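Local coordinates for protein dihydroorotase (PDB 6L0A) that catalyses the zinc-dependent interconversion of N-carbamoyl-L-aspartate and dihydroorotate, the third step of de novo pyrimidine synthesis, at residues N131-H137 with L174-H180; A206-H212 with Y252-D258; F124-Q128 with F171-K175. All coordinates share one frame; numbering follows the deposited sequence.

Interaction 1 (N131-H137 with L174-H180); sequences NLVLNLH and LKIILEH. With ZN (zinc ion), chain L.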
loop_
_atom_site.group_PDB
_atom_site.type_symbol
_atom_site.label_atom_id
_atom_site.label_comp_id
_atom_site.label_asym_id
_atom_site.label_seq_id
_atom_site.Cartn_x
_atom_site.Cartn_y
_atom_site.Cartn_z
ATOM N N ASN C 131 32.270 16.893 13.947
ATOM C CA ASN C 131 31.837 17.203 12.585
ATOM C C ASN C 131 31.350 15.950 11.854
ATOM O O ASN C 131 31.613 15.763 10.664
ATOM C CB ASN C 131 32.941 17.905 11.786
ATOM C CG ASN C 131 32.390 18.676 10.585
ATOM O OD1 ASN C 131 31.193 18.984 10.525
ATOM N ND2 ASN C 131 33.260 18.981 9.622
ATOM N N LEU C 132 30.637 15.089 12.573
ATOM C CA LEU C 132 30.012 13.908 11.997
ATOM C C LEU C 132 28.584 14.238 11.573
ATOM O O LEU C 132 27.953 15.151 12.110
ATOM C CB LEU C 132 30.002 12.753 12.999
ATOM C CG LEU C 132 31.331 12.142 13.473
ATOM C CD1 LEU C 132 31.095 11.151 14.596
ATOM C CD2 LEU C 132 32.062 11.451 12.308
ATOM N N VAL C 133 28.071 13.473 10.599
ATOM C CA VAL C 133 26.743 13.720 10.039
ATOM C C VAL C 133 25.731 12.882 10.802
ATOM O O VAL C 133 25.980 11.711 11.081
ATOM C CB VAL C 133 26.716 13.386 8.534
ATOM C CG1 VAL C 133 25.287 13.468 7.992
ATOM C CG2 VAL C 133 27.667 14.301 7.760
ATOM N N LEU C 134 24.593 13.471 11.161
ATOM C CA LEU C 134 23.508 12.714 11.776
ATOM C C LEU C 134 22.482 12.428 10.684
ATOM O O LEU C 134 21.859 13.355 10.165
ATOM C CB LEU C 134 22.881 13.481 12.940
ATOM C CG LEU C 134 21.606 12.860 13.516
ATOM C CD1 LEU C 134 21.896 11.484 14.121
ATOM C CD2 LEU C 134 20.962 13.796 14.548
ATOM N N ASN C 135 22.326 11.150 10.326
ATOM C CA ASN C 135 21.386 10.716 9.298
ATOM C C ASN C 135 20.095 10.271 9.964
ATOM O O ASN C 135 20.116 9.402 10.830
ATOM C CB ASN C 135 21.959 9.555 8.492
ATOM C CG ASN C 135 23.379 9.807 8.037
ATOM O OD1 ASN C 135 24.334 9.388 8.688
ATOM N ND2 ASN C 135 23.519 10.455 6.896
ATOM N N LEU C 136 18.973 10.833 9.533
ATOM C CA LEU C 136 17.688 10.542 10.144
ATOM C C LEU C 136 16.797 9.812 9.145
ATOM O O LEU C 136 16.568 10.312 8.043
ATOM C CB LEU C 136 17.014 11.831 10.604
ATOM C CG LEU C 136 17.786 12.657 11.635
ATOM C CD1 LEU C 136 17.068 13.962 11.884
ATOM C CD2 LEU C 136 17.948 11.856 12.929
ATOM N N HIS C 137 16.315 8.634 9.526
ATOM C CA HIS C 137 15.122 8.067 8.907
ATOM C C HIS C 137 13.957 8.777 9.572
ATOM O O HIS C 137 13.543 8.419 10.678
ATOM C CB HIS C 137 15.044 6.555 9.098
ATOM C CG HIS C 137 13.878 5.934 8.398
ATOM N ND1 HIS C 137 14.020 4.967 7.421
ATOM C CD2 HIS C 137 12.546 6.156 8.519
ATOM C CE1 HIS C 137 12.825 4.612 6.982
ATOM N NE2 HIS C 137 11.912 5.317 7.630
ATOM N N LEU C 174 25.563 20.959 13.873
ATOM C CA LEU C 174 25.566 19.559 13.463
ATOM C C LEU C 174 25.022 19.423 12.045
ATOM O O LEU C 174 23.943 19.934 11.736
ATOM C CB LEU C 174 24.729 18.738 14.447
ATOM C CG LEU C 174 24.503 17.243 14.214
ATOM C CD1 LEU C 174 25.833 16.513 14.234
ATOM C CD2 LEU C 174 23.548 16.664 15.258
ATOM N N LYS C 175 25.765 18.733 11.182
ATOM C CA LYS C 175 25.234 18.373 9.874
ATOM C C LYS C 175 24.177 17.287 10.046
ATOM O O LYS C 175 24.434 16.249 10.667
ATOM C CB LYS C 175 26.363 17.895 8.955
ATOM C CG LYS C 175 27.252 19.024 8.441
ATOM C CD LYS C 175 28.222 18.551 7.361
ATOM C CE LYS C 175 29.488 17.926 7.945
ATOM N NZ LYS C 175 30.490 17.564 6.887
ATOM N N ILE C 176 22.976 17.541 9.534
ATOM C CA ILE C 176 21.853 16.620 9.671
ATOM C C ILE C 176 21.259 16.384 8.292
ATOM O O ILE C 176 21.061 17.329 7.520
ATOM C CB ILE C 176 20.774 17.164 10.629
ATOM C CG1 ILE C 176 21.326 17.382 12.033
ATOM C CG2 ILE C 176 19.572 16.218 10.697
ATOM C CD1 ILE C 176 20.334 18.098 12.946
ATOM N N ILE C 177 20.959 15.130 7.981
ATOM C CA ILE C 177 20.306 14.801 6.725
ATOM C C ILE C 177 18.969 14.146 7.016
ATOM O O ILE C 177 18.901 13.151 7.747
ATOM C CB ILE C 177 21.161 13.878 5.841
ATOM C CG1 ILE C 177 22.507 14.529 5.520
ATOM C CG2 ILE C 177 20.401 13.566 4.542
ATOM C CD1 ILE C 177 23.417 13.651 4.689
ATOM N N LEU C 178 17.915 14.692 6.431
ATOM C CA LEU C 178 16.635 13.995 6.371
ATOM C C LEU C 178 16.720 13.041 5.185
ATOM O O LEU C 178 16.579 13.450 4.034
ATOM C CB LEU C 178 15.490 14.992 6.231
ATOM C CG LEU C 178 14.068 14.418 6.322
ATOM C CD1 LEU C 178 13.816 13.670 7.630
ATOM C CD2 LEU C 178 13.036 15.519 6.124
ATOM N N GLU C 179 16.992 11.768 5.469
ATOM C CA GLU C 179 17.223 10.794 4.416
ATOM C C GLU C 179 15.932 10.499 3.654
ATOM O O GLU C 179 14.829 10.616 4.189
ATOM C CB GLU C 179 17.785 9.496 5.007
ATOM C CG GLU C 179 19.151 9.651 5.691
ATOM C CD GLU C 179 20.269 9.918 4.699
ATOM O OE1 GLU C 179 20.084 9.594 3.510
ATOM O OE2 GLU C 179 21.342 10.442 5.098
ATOM N N HIS C 180 16.094 10.096 2.393
ATOM C CA HIS C 180 15.009 9.694 1.494
ATOM C C HIS C 180 13.673 10.378 1.759
ATOM O O HIS C 180 12.705 9.722 2.176
ATOM C CB HIS C 180 14.836 8.160 1.518
ATOM C CG HIS C 180 14.903 7.531 2.881
ATOM N ND1 HIS C 180 14.153 7.969 3.952
ATOM C CD2 HIS C 180 15.610 6.465 3.328
ATOM C CE1 HIS C 180 14.414 7.215 5.007
ATOM N NE2 HIS C 180 15.295 6.293 4.656
HETATM ZN ZN ZN L . 15.217 4.322 5.480
HETATM O O HOH W 1 28.458 17.827 11.762
HETATM O O HOH W 2 32.011 15.014 7.331
#
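Val133 straddles two side chains of the neighbouring strand. With CG1 anti to the backbone N (chi1 173°), this methyl leans forward onto the outer end of Ile177, at 3.8 Å from its CD1, while CG2 leans back over CB of Lys175. Strands 133-136 and 175-178 run parallel, their axes 4.7 Å apart, tied by backbone bonds from Leu134 N to Lys175 O, Ile177 N to Leu134 O, Leu136 N to Ile177 O and Glu179 N to Leu136 O. On the face bearing Leu134 and Leu136, CG2 of Ile176 packs 3.6 Å from Leu136 CD1 and lies near Leu134 O, while its CG1 branch faces CB of Leu134 more loosely. Two residues before Ile176, Leu174 sends CD2 against CD2 of Leu134 (3.9 Å) and CD1 against the carbonyl oxygen of Leu132. Helices 121-130 and 156-170 cover this face. On the Val133 face, the bend of Lys175 at its third torsion lays CE against Asn131 OD1 and carries NZ to a salt bridge with Glu313. Farther along, Asn135 ND2 donates to Glu179 OE2 at 2.8 Å, meeting the anti side of the carboxylate 24° out of its plane. Tyr39 and Tyr312 hold the same amide, while Thr208 and His14 grip Glu179 OE1, fixing both buried polar groups. Past the strand ends, the His180 edge meets one face of His137 at a 73° tilt, with CE1 offset toward the rim. One zinc ion joins His137 ND1 at 2.4 Å to His180 NE2 at 2.1 Å, and Lys98 also binds it. Two parallel strands linked through helix 156-170 form a beta-alpha-beta unit, and metal ligands at their C-terminal ends are the hallmark of the amidohydrolase TIM barrel.

Interaction 2 (A206-H212 with Y252-D258); sequences AATLTAH and YFFFGSD. With ZN (zinc ion), chain K; LMR ((2S)-2-hydroxybutanedioic acid), chain M.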
loop_
_atom_site.group_PDB
_atom_site.type_symbol
_atom_site.label_atom_id
_atom_site.label_comp_id
_atom_site.label_asym_id
_atom_site.label_seq_id
_atom_site.Cartn_x
_atom_site.Cartn_y
_atom_site.Cartn_z
ATOM N N ALA C 206 20.448 18.877 5.095
ATOM C CA ALA C 206 20.187 18.456 3.732
ATOM C C ALA C 206 19.168 17.325 3.747
ATOM O O ALA C 206 18.752 16.849 4.803
ATOM C CB ALA C 206 21.473 18.020 3.031
ATOM N N ALA C 207 18.763 16.922 2.552
ATOM C CA ALA C 207 17.851 15.806 2.366
ATOM C C ALA C 207 18.355 15.000 1.186
ATOM O O ALA C 207 18.831 15.571 0.199
ATOM C CB ALA C 207 16.419 16.281 2.108
ATOM N N THR C 208 18.293 13.681 1.296
ATOM C CA THR C 208 18.607 12.853 0.145
ATOM C C THR C 208 17.312 12.429 -0.541
ATOM O O THR C 208 16.251 12.352 0.082
ATOM C CB THR C 208 19.436 11.628 0.533
ATOM O OG1 THR C 208 18.768 10.890 1.570
ATOM C CG2 THR C 208 20.858 12.047 0.995
ATOM N N LEU C 209 17.399 12.208 -1.849
ATOM C CA LEU C 209 16.279 11.703 -2.629
ATOM C C LEU C 209 16.715 10.429 -3.329
ATOM O O LEU C 209 17.827 10.352 -3.856
ATOM C CB LEU C 209 15.796 12.741 -3.646
ATOM C CG LEU C 209 15.314 14.053 -3.008
ATOM C CD1 LEU C 209 15.130 15.121 -4.082
ATOM C CD2 LEU C 209 14.013 13.841 -2.229
ATOM N N THR C 210 15.851 9.419 -3.299
ATOM C CA THR C 210 16.145 8.139 -3.909
ATOM C C THR C 210 15.802 8.176 -5.388
ATOM O O THR C 210 15.154 9.102 -5.879
ATOM C CB THR C 210 15.332 7.022 -3.268
ATOM O OG1 THR C 210 13.953 7.209 -3.621
ATOM C CG2 THR C 210 15.490 7.033 -1.749
ATOM N N ALA C 211 16.228 7.135 -6.091
ATOM C CA ALA C 211 15.770 6.950 -7.463
ATOM C C ALA C 211 14.292 6.585 -7.495
ATOM O O ALA C 211 13.519 7.148 -8.277
ATOM C CB ALA C 211 16.602 5.874 -8.156
ATOM N N HIS C 212 13.869 5.659 -6.632
ATOM C CA HIS C 212 12.531 5.097 -6.821
ATOM C C HIS C 212 11.430 6.067 -6.399
ATOM O O HIS C 212 10.322 6.009 -6.944
ATOM C CB HIS C 212 12.395 3.755 -6.098
ATOM C CG HIS C 212 12.876 3.752 -4.678
ATOM N ND1 HIS C 212 14.211 3.670 -4.342
ATOM C CD2 HIS C 212 12.193 3.764 -3.510
ATOM C CE1 HIS C 212 14.330 3.653 -3.024
ATOM N NE2 HIS C 212 13.119 3.698 -2.496
ATOM N N TYR C 252 21.036 21.605 -1.160
ATOM C CA TYR C 252 20.570 20.862 0.001
ATOM C C TYR C 252 19.714 19.655 -0.377
ATOM O O TYR C 252 19.073 19.064 0.505
ATOM C CB TYR C 252 19.808 21.779 0.963
ATOM C CG TYR C 252 18.942 22.844 0.313
ATOM C CD1 TYR C 252 19.439 24.122 0.070
ATOM C CD2 TYR C 252 17.621 22.580 -0.027
ATOM C CE1 TYR C 252 18.647 25.102 -0.507
ATOM C CE2 TYR C 252 16.818 23.555 -0.606
ATOM C CZ TYR C 252 17.336 24.813 -0.840
ATOM O OH TYR C 252 16.539 25.782 -1.414
ATOM N N PHE C 253 19.695 19.276 -1.659
ATOM C CA PHE C 253 19.117 18.014 -2.117
ATOM C C PHE C 253 20.181 17.276 -2.917
ATOM O O PHE C 253 20.795 17.861 -3.814
ATOM C CB PHE C 253 17.865 18.231 -2.990
ATOM C CG PHE C 253 16.745 18.964 -2.299
ATOM C CD1 PHE C 253 16.095 18.404 -1.213
ATOM C CD2 PHE C 253 16.324 20.208 -2.755
ATOM C CE1 PHE C 253 15.067 19.078 -0.576
ATOM C CE2 PHE C 253 15.287 20.880 -2.125
ATOM C CZ PHE C 253 14.660 20.315 -1.037
ATOM N N PHE C 254 20.421 16.006 -2.591
ATOM C CA PHE C 254 21.323 15.212 -3.412
ATOM C C PHE C 254 20.942 13.743 -3.309
ATOM O O PHE C 254 20.044 13.365 -2.556
ATOM C CB PHE C 254 22.808 15.458 -3.054
ATOM C CG PHE C 254 23.139 15.361 -1.585
ATOM C CD1 PHE C 254 23.200 16.500 -0.798
ATOM C CD2 PHE C 254 23.453 14.135 -1.007
ATOM C CE1 PHE C 254 23.544 16.422 0.550
ATOM C CE2 PHE C 254 23.796 14.052 0.338
ATOM C CZ PHE C 254 23.840 15.198 1.114
ATOM N N PHE C 255 21.630 12.923 -4.102
ATOM C CA PHE C 255 21.228 11.545 -4.352
ATOM C C PHE C 255 21.631 10.627 -3.210
ATOM O O PHE C 255 22.805 10.574 -2.829
ATOM C CB PHE C 255 21.872 11.047 -5.645
ATOM C CG PHE C 255 21.557 9.619 -5.993
ATOM C CD1 PHE C 255 20.248 9.171 -6.044
ATOM C CD2 PHE C 255 22.584 8.731 -6.312
ATOM C CE1 PHE C 255 19.970 7.860 -6.396
ATOM C CE2 PHE C 255 22.313 7.423 -6.672
ATOM C CZ PHE C 255 20.996 6.988 -6.718
ATOM N N GLY C 256 20.658 9.885 -2.687
ATOM C CA GLY C 256 20.942 8.735 -1.842
ATOM C C GLY C 256 19.967 7.653 -2.248
ATOM O O GLY C 256 18.758 7.851 -2.113
ATOM N N SER C 257 20.453 6.535 -2.778
ATOM C CA SER C 257 19.538 5.594 -3.422
ATOM C C SER C 257 18.633 4.899 -2.417
ATOM O O SER C 257 17.494 4.543 -2.747
ATOM C CB SER C 257 20.324 4.544 -4.205
ATOM O OG SER C 257 21.074 3.711 -3.339
ATOM N N ASP C 258 19.128 4.674 -1.206
ATOM C CA ASP C 258 18.530 3.699 -0.299
ATOM C C ASP C 258 18.287 2.381 -1.023
ATOM O O ASP C 258 17.265 1.723 -0.831
ATOM C CB ASP C 258 17.229 4.221 0.324
ATOM C CG ASP C 258 16.804 3.401 1.527
ATOM O OD1 ASP C 258 17.671 2.684 2.063
ATOM O OD2 ASP C 258 15.608 3.425 1.911
HETATM ZN ZN ZN K . 18.263 2.954 4.011
HETATM C C1 LMR M . 15.002 1.476 4.831
HETATM O O1A LMR M . 15.830 2.336 4.426
HETATM O O1B LMR M . 13.995 1.906 5.430
HETATM C C2 LMR M . 15.193 -0.045 4.630
HETATM O O2 LMR M . 14.210 -0.691 3.843
HETATM C C3 LMR M . 16.423 -0.312 3.830
HETATM C C4 LMR M . 16.713 -1.730 4.263
HETATM O O4A LMR M . 15.957 -2.714 3.949
HETATM O O4B LMR M . 17.731 -1.829 4.960
HETATM O O HOH W 3 17.996 8.254 0.438
HETATM O O HOH W 4 16.678 4.240 -5.248
HETATM O O HOH W 5 13.331 4.171 0.519
#
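The contact belongs to the zinc- and malate-binding end of the barrel, where Thr210 meets the loop that carries Asp258. CG2 of Thr210 packs 3.9 Å from CB of Asp258 and also lies against the carbonyl oxygens of Gly256 and Ser257. Asp258 holds CG anti to its own N (chi1 -165°), sending OD1 to the zinc ion that His14, His16 and Lys98 also bind. Its OD2 lies 2.7 Å from malate O1A, which binds the same metal. His212 presents CE1 at its ring edge to Ser257 O (3.3 Å), and two waters lie in its ring plane: one joins ND1 to Ser257 O, the other joins NE2 to Asp258 OD2. Behind this site, strands 206-209 and 253-255 run parallel, their short axes at 38°. Ala207 N and Leu209 N donate to Tyr252 O and Phe254 O, and Phe254 N donates to Ala207 O. The last bond, Gly256 N to Leu209 O, arrives 47° above the carbonyl plane, as the chain leaves the sheet. The Phe254 ring spans two neighbours, its CE1 3.6 Å from Ala206 CB and its CE2 equally near Thr208 CG2. With an alanine at Phe254, both methyls would probably lose this shared apolar partner and a gap would be likely to open toward Phe307. On the opposite face, Phe253 turns the CD1 edge of its ring to Ala207 CB at 4.0 Å, and Phe255 places CE1 beside Ala211. Helix 184-193 packs on Ala207 and Phe253, helix 283-293 on Ala211 and Phe255, and helix 300-312 on Leu209, Phe254 and Phe255, while strand 175-178 bonds to the other edge of strand 206-209.

Interaction 3 (F124-Q128 with F171-K175); sequences FKAMQ and FPNLK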
loop_
_atom_site.group_PDB
_atom_site.type_symbol
_atom_site.label_atom_id
_atom_site.label_comp_id
_atom_site.label_asym_id
_atom_site.label_seq_id
_atom_site.Cartn_x
_atom_site.Cartn_y
_atom_site.Cartn_z
ATOM N N PHE C 124 24.738 13.298 20.361
ATOM C CA PHE C 124 24.697 14.369 19.365
ATOM C C PHE C 124 25.711 15.464 19.675
ATOM O O PHE C 124 26.289 16.058 18.752
ATOM C CB PHE C 124 23.289 14.968 19.280
ATOM C CG PHE C 124 22.219 13.970 18.938
ATOM C CD1 PHE C 124 22.515 12.839 18.190
ATOM C CD2 PHE C 124 20.916 14.157 19.365
ATOM C CE1 PHE C 124 21.526 11.918 17.864
ATOM C CE2 PHE C 124 19.913 13.223 19.052
ATOM C CZ PHE C 124 20.223 12.111 18.299
ATOM N N LYS C 125 25.945 15.745 20.961
ATOM C CA LYS C 125 26.972 16.719 21.311
ATOM C C LYS C 125 28.347 16.245 20.863
ATOM O O LYS C 125 29.129 17.023 20.303
ATOM C CB LYS C 125 26.949 16.987 22.822
ATOM C CG LYS C 125 27.704 18.251 23.289
ATOM C CD LYS C 125 27.521 19.471 22.357
ATOM C CE LYS C 125 26.066 19.952 22.203
ATOM N NZ LYS C 125 25.410 20.491 23.435
ATOM N N ALA C 126 28.650 14.961 21.074
ATOM C CA ALA C 126 29.931 14.419 20.623
ATOM C C ALA C 126 30.030 14.440 19.100
ATOM O O ALA C 126 31.061 14.835 18.541
ATOM C CB ALA C 126 30.116 12.999 21.166
ATOM N N MET C 127 28.960 14.036 18.409
ATOM C CA MET C 127 28.960 14.118 16.949
ATOM C C MET C 127 29.215 15.540 16.470
ATOM O O MET C 127 29.970 15.756 15.512
ATOM C CB MET C 127 27.629 13.613 16.392
ATOM C CG MET C 127 27.422 12.133 16.594
ATOM S SD MET C 127 25.787 11.629 16.031
ATOM C CE MET C 127 26.002 11.935 14.272
ATOM N N GLN C 128 28.560 16.521 17.099
ATOM C CA GLN C 128 28.717 17.913 16.679
ATOM C C GLN C 128 30.168 18.361 16.817
ATOM O O GLN C 128 30.721 19.007 15.918
ATOM C CB GLN C 128 27.786 18.809 17.501
ATOM C CG GLN C 128 27.730 20.269 17.048
ATOM C CD GLN C 128 26.645 21.068 17.766
ATOM O OE1 GLN C 128 25.796 21.704 17.128
ATOM N NE2 GLN C 128 26.670 21.042 19.098
ATOM N N PHE C 171 21.147 21.709 18.117
ATOM C CA PHE C 171 22.517 21.399 17.708
ATOM C C PHE C 171 22.802 22.127 16.404
ATOM O O PHE C 171 22.915 21.505 15.341
ATOM C CB PHE C 171 22.730 19.889 17.563
ATOM C CG PHE C 171 22.541 19.125 18.841
ATOM C CD1 PHE C 171 21.308 18.591 19.166
ATOM C CD2 PHE C 171 23.598 18.955 19.728
ATOM C CE1 PHE C 171 21.126 17.891 20.344
ATOM C CE2 PHE C 171 23.424 18.254 20.916
ATOM C CZ PHE C 171 22.190 17.716 21.222
ATOM N N PRO C 172 22.955 23.455 16.457
ATOM C CA PRO C 172 22.952 24.256 15.219
ATOM C C PRO C 172 24.173 24.059 14.330
ATOM O O PRO C 172 24.120 24.446 13.156
ATOM C CB PRO C 172 22.876 25.697 15.741
ATOM C CG PRO C 172 23.544 25.627 17.077
ATOM C CD PRO C 172 23.154 24.291 17.656
ATOM N N ASN C 173 25.261 23.481 14.833
ATOM C CA ASN C 173 26.448 23.233 14.025
ATOM C C ASN C 173 26.519 21.806 13.503
ATOM O O ASN C 173 27.446 21.480 12.749
ATOM C CB ASN C 173 27.716 23.545 14.824
ATOM C CG ASN C 173 27.828 25.015 15.180
ATOM O OD1 ASN C 173 27.538 25.889 14.360
ATOM N ND2 ASN C 173 28.242 25.295 16.412
ATOM N N LEU C 174 25.563 20.959 13.873
ATOM C CA LEU C 174 25.566 19.559 13.463
ATOM C C LEU C 174 25.022 19.423 12.045
ATOM O O LEU C 174 23.943 19.934 11.736
ATOM C CB LEU C 174 24.729 18.738 14.447
ATOM C CG LEU C 174 24.503 17.243 14.214
ATOM C CD1 LEU C 174 25.833 16.513 14.234
ATOM C CD2 LEU C 174 23.548 16.664 15.258
ATOM N N LYS C 175 25.765 18.733 11.182
ATOM C CA LYS C 175 25.234 18.373 9.874
ATOM C C LYS C 175 24.177 17.287 10.046
ATOM O O LYS C 175 24.434 16.249 10.667
ATOM C CB LYS C 175 26.363 17.895 8.955
ATOM C CG LYS C 175 27.252 19.024 8.441
ATOM C CD LYS C 175 28.222 18.551 7.361
ATOM C CE LYS C 175 29.488 17.926 7.945
ATOM N NZ LYS C 175 30.490 17.564 6.887
HETATM O O HOH W 6 29.399 19.648 13.602
#
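Phe171 lays one ring face over CB of Phe124, which stands 3.6 Å from the ring centroid in a CH-pi contact. The Phe124 ring follows with its edge toward the same face, the two planes at 85°, an offset T-shaped pair. Lys125, curled through three successive bends, sets CE at the Phe171 ring edge, 3.4 Å from CE2. Beside them Gln128 stretches out with CG anti to its backbone N (chi1 -173°), which carries the amide to the turn: OE1 accepts a hydrogen bond from Asn173 N at 3.0 Å, with NE2 near the rim of Phe171. Leu174 packs alongside, its CD1 4.0 Å from Met127 CB. A water lies within bonding distance of both Gln128 O and Asn173 O. Behind this first shell, a type I turn from Phe171 to Leu174, closed by Leu174 N to Phe171 O (3.1 Å), presents the backbone N-H of Asn173 to the glutamine. Tyr121 adds a second edge-to-face partner for Phe171, and Leu76 and Phe117 pack on Phe124. Helix 121-130 thus meets the loop between helix 156-170 and strand 175-178, one of the alpha-to-beta connections at the barrel end remote from the zinc site.

Interactions 1 and 2 are successive strand pairs of one parallel sheet, ordered 133-136, 175-178, 205-209, 253-255. Leu178 N to Ala206 O (2.8 Å) and Glu179 OE1 to Thr208 OG1 (2.7 Å), both probable hydrogen bonds, join them. Their ends converge on the binuclear site: His137 and His180 of interaction 1 bind one zinc, Asp258 of interaction 2 the other, and His180 CD2 packs 3.4 Å from Asp258 OD2. Interaction 3 lies at the opposite end of the strands, about 21 Å from interaction 2 between centres. It shares Leu174 and Lys175 with interaction 1, and Met127 CE touches Leu134 CA at 3.6 Å.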